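Local atomic coordinates of alpha-galactosidase (Thermus thermophilus, PDB entry 6LCJ), a protein that probably hydrolyses terminal alpha-galactosyl groups from galactosides, as a thermostable glycoside hydrolase of family GH36 that assembles as a hexamer. Residues P401-F406 and A432-P437. Sequence-based numbering, arbitrary orientation.
Sequences PDVVYF and ATSDPP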
ATOM      1  N   PRO E 401      43.235  -8.905 -16.757  1.00 26.03           N
ATOM      2  CA  PRO E 401      42.824  -8.348 -15.460  1.00 26.42           C
ATOM      3  C   PRO E 401      42.567  -6.853 -15.510  1.00 27.02           C
ATOM      4  O   PRO E 401      42.261  -6.263 -14.465  1.00 29.83           O
ATOM      5  CB  PRO E 401      44.029  -8.668 -14.551  1.00 21.04           C
ATOM      6  CG  PRO E 401      45.206  -8.522 -15.482  1.00 27.42           C
ATOM      7  CD  PRO E 401      44.701  -8.854 -16.918  1.00 28.17           C
ATOM      8  N   ASP E 402      42.672  -6.269 -16.710  1.00 25.21           N
ATOM      9  CA  ASP E 402      42.619  -4.840 -17.023  1.00 27.62           C
ATOM     10  C   ASP E 402      43.975  -4.191 -16.750  1.00 26.92           C
ATOM     11  O   ASP E 402      44.921  -4.870 -16.339  1.00 24.75           O
ATOM     12  CB  ASP E 402      41.477  -4.130 -16.293  1.00 25.01           C
ATOM     13  CG  ASP E 402      40.869  -3.043 -17.136  1.00 27.76           C
ATOM     14  OD1 ASP E 402      41.475  -2.738 -18.181  1.00 26.68           O
ATOM     15  OD2 ASP E 402      39.816  -2.479 -16.760  1.00 27.34           O
ATOM     16  N   VAL E 403      44.103  -2.893 -17.024  1.00 26.34           N
ATOM     17  CA  VAL E 403      45.431  -2.280 -17.123  1.00 26.75           C
ATOM     18  C   VAL E 403      46.130  -2.174 -15.770  1.00 25.05           C
ATOM     19  O   VAL E 403      45.513  -2.317 -14.706  1.00 25.21           O
ATOM     20  CB  VAL E 403      45.354  -0.895 -17.800  1.00 25.77           C
ATOM     21  CG1 VAL E 403      44.584  -0.992 -19.093  1.00 21.31           C
ATOM     22  CG2 VAL E 403      44.727   0.123 -16.856  1.00 24.16           C
ATOM     23  N   VAL E 404      47.434  -1.926 -15.822  1.00 26.77           N
ATOM     24  CA  VAL E 404      48.278  -1.717 -14.652  1.00 26.05           C
ATOM     25  C   VAL E 404      48.646  -0.245 -14.616  1.00 26.37           C
ATOM     26  O   VAL E 404      49.041   0.323 -15.641  1.00 28.14           O
ATOM     27  CB  VAL E 404      49.546  -2.589 -14.708  1.00 27.21           C
ATOM     28  CG1 VAL E 404      50.309  -2.513 -13.396  1.00 26.81           C
ATOM     29  CG2 VAL E 404      49.189  -4.015 -15.048  1.00 25.64           C
ATOM     30  N   TYR E 405      48.519   0.371 -13.453  1.00 25.61           N
ATOM     31  CA  TYR E 405      48.993   1.732 -13.282  1.00 28.48           C
ATOM     32  C   TYR E 405      50.427   1.708 -12.779  1.00 27.19           C
ATOM     33  O   TYR E 405      50.793   0.872 -11.944  1.00 25.63           O
ATOM     34  CB  TYR E 405      48.113   2.517 -12.304  1.00 26.34           C
ATOM     35  CG  TYR E 405      46.701   2.751 -12.788  1.00 26.50           C
ATOM     36  CD1 TYR E 405      46.377   3.862 -13.556  1.00 22.50           C
ATOM     37  CD2 TYR E 405      45.687   1.852 -12.470  1.00 30.68           C
ATOM     38  CE1 TYR E 405      45.070   4.066 -14.000  1.00 29.55           C
ATOM     39  CE2 TYR E 405      44.380   2.049 -12.897  1.00 25.41           C
ATOM     40  CZ  TYR E 405      44.077   3.146 -13.661  1.00 29.06           C
ATOM     41  OH  TYR E 405      42.778   3.332 -14.065  1.00 27.37           O
ATOM     42  N   PHE E 406      51.237   2.617 -13.311  1.00 26.51           N
ATOM     43  CA  PHE E 406      52.534   2.965 -12.749  1.00 27.11           C
ATOM     44  C   PHE E 406      52.633   4.426 -12.362  1.00 27.33           C
ATOM     45  O   PHE E 406      53.377   4.764 -11.447  1.00 29.28           O
ATOM     46  CB  PHE E 406      53.658   2.634 -13.737  1.00 25.70           C
ATOM     47  CG  PHE E 406      53.763   1.177 -14.045  1.00 27.86           C
ATOM     48  CD1 PHE E 406      53.012   0.623 -15.075  1.00 22.71           C
ATOM     49  CD2 PHE E 406      54.584   0.356 -13.288  1.00 26.13           C
ATOM     50  CE1 PHE E 406      53.087  -0.715 -15.352  1.00 25.99           C
ATOM     51  CE2 PHE E 406      54.675  -0.983 -13.558  1.00 29.95           C
ATOM     52  CZ  PHE E 406      53.932  -1.531 -14.594  1.00 31.03           C
ATOM     53  N   ALA E 432      49.271  -4.673 -19.862  1.00 29.11           N
ATOM     54  CA  ALA E 432      48.726  -3.510 -20.537  1.00 26.97           C
ATOM     55  C   ALA E 432      48.767  -2.319 -19.590  1.00 25.46           C
ATOM     56  O   ALA E 432      48.739  -2.483 -18.372  1.00 26.31           O
ATOM     57  CB  ALA E 432      47.294  -3.761 -21.017  1.00 27.10           C
ATOM     58  N   THR E 433      48.846  -1.120 -20.162  1.00 26.04           N
ATOM     59  CA  THR E 433      48.723   0.094 -19.377  1.00 26.83           C
ATOM     60  C   THR E 433      48.150   1.200 -20.244  1.00 28.82           C
ATOM     61  O   THR E 433      48.155   1.133 -21.481  1.00 30.44           O
ATOM     62  CB  THR E 433      50.064   0.558 -18.771  1.00 31.06           C
ATOM     63  OG1 THR E 433      49.850   1.754 -17.997  1.00 27.72           O
ATOM     64  CG2 THR E 433      51.069   0.872 -19.858  1.00 26.27           C
ATOM     65  N   SER E 434      47.650   2.226 -19.559  1.00 27.93           N
ATOM     66  CA  SER E 434      47.190   3.450 -20.187  1.00 28.12           C
ATOM     67  C   SER E 434      48.073   4.644 -19.861  1.00 27.43           C
ATOM     68  O   SER E 434      47.783   5.746 -20.332  1.00 30.31           O
ATOM     69  CB  SER E 434      45.748   3.753 -19.770  1.00 28.61           C
ATOM     70  OG  SER E 434      44.817   2.929 -20.453  1.00 30.20           O
ATOM     71  N   ASP E 435      49.128   4.458 -19.083  1.00 29.39           N
ATOM     72  CA  ASP E 435      49.975   5.557 -18.619  1.00 28.32           C
ATOM     73  C   ASP E 435      50.673   6.234 -19.787  1.00 30.87           C
ATOM     74  O   ASP E 435      51.546   5.616 -20.406  1.00 32.00           O
ATOM     75  CB  ASP E 435      51.017   5.042 -17.623  1.00 27.48           C
ATOM     76  CG  ASP E 435      50.407   4.623 -16.281  1.00 31.26           C
ATOM     77  OD1 ASP E 435      49.223   4.942 -16.027  1.00 31.31           O
ATOM     78  OD2 ASP E 435      51.114   3.976 -15.475  1.00 29.61           O
ATOM     79  N   PRO E 436      50.340   7.478 -20.127  1.00 33.94           N
ATOM     80  CA  PRO E 436      51.151   8.212 -21.101  1.00 31.40           C
ATOM     81  C   PRO E 436      52.549   8.429 -20.550  1.00 32.85           C
ATOM     82  O   PRO E 436      52.703   8.959 -19.436  1.00 32.31           O
ATOM     83  CB  PRO E 436      50.403   9.546 -21.258  1.00 26.88           C
ATOM     84  CG  PRO E 436      49.146   9.407 -20.472  1.00 29.87           C
ATOM     85  CD  PRO E 436      49.360   8.351 -19.464  1.00 28.54           C
ATOM     86  N   PRO E 437      53.593   8.014 -21.282  1.00 33.75           N
ATOM     87  CA  PRO E 437      54.961   8.121 -20.735  1.00 34.27           C
ATOM     88  C   PRO E 437      55.297   9.510 -20.219  1.00 34.50           C
ATOM     89  O   PRO E 437      55.999   9.637 -19.207  1.00 36.16           O
ATOM     90  CB  PRO E 437      55.846   7.715 -21.925  1.00 34.09           C
ATOM     91  CG  PRO E 437      54.977   6.836 -22.750  1.00 33.63           C
ATOM     92  CD  PRO E 437      53.585   7.416 -22.630  1.00 34.37           C
TER
HETATM   93  O   HOH W   1      47.381  -5.757 -17.440  1.00 28.83           O
HETATM   94  O   HOH W   2      46.938   2.736 -16.659  1.00 30.80           O
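Thr433 turns OG1 anti to its backbone N (chi1 -179°), and Asp435 sets CG beside its own N, anti to its carbonyl carbon (chi1 -70°); together these torsions point two side-chain oxygens at the backbone of 401-406. Thr433 OG1 gives its proton to Val404 O, 2.9 Å away and almost in line with the C=O axis, and accepts from Asp435 N at 3.0 Å, which closes an ST turn just past strand 431-433. Asp435 OD2 takes the N-H of Phe406 on its syn lone pair, with Phe406 N 2.6 Å from OD2. The same oxygen sits in plane at the edge of the Phe406 ring, whose plane stands 83° from the carboxylate. The other oxygen, OD1, forms a salt bridge with Arg407 and receives a water that also accepts from Ser434 N. Upstream, Val404 N donates to Ala432 O at 2.9 Å, from above the carbonyl plane, while Val403 lays CB against Thr433 CA at 3.8 Å. Ser434 turns its hydroxyl to Cys164 O and Tyr167 N. The contact joins the loop after strand 398-400 to strand 431-433, the seventh and eighth strands of the TIM barrel, where the parallel sheet comes round to close. An alanine in place of Thr433 has no hydroxyl, so Val404 O would probably keep little more than its weak bond from the water, and the turn that presents the carboxylate is likely to loosen. After one backbone bond, Val404 N to Ala432 O, the buried peptide groups Val404 O and Phe406 N are met by side chains, and Arg407 probably stabilises the charged form of Asp435.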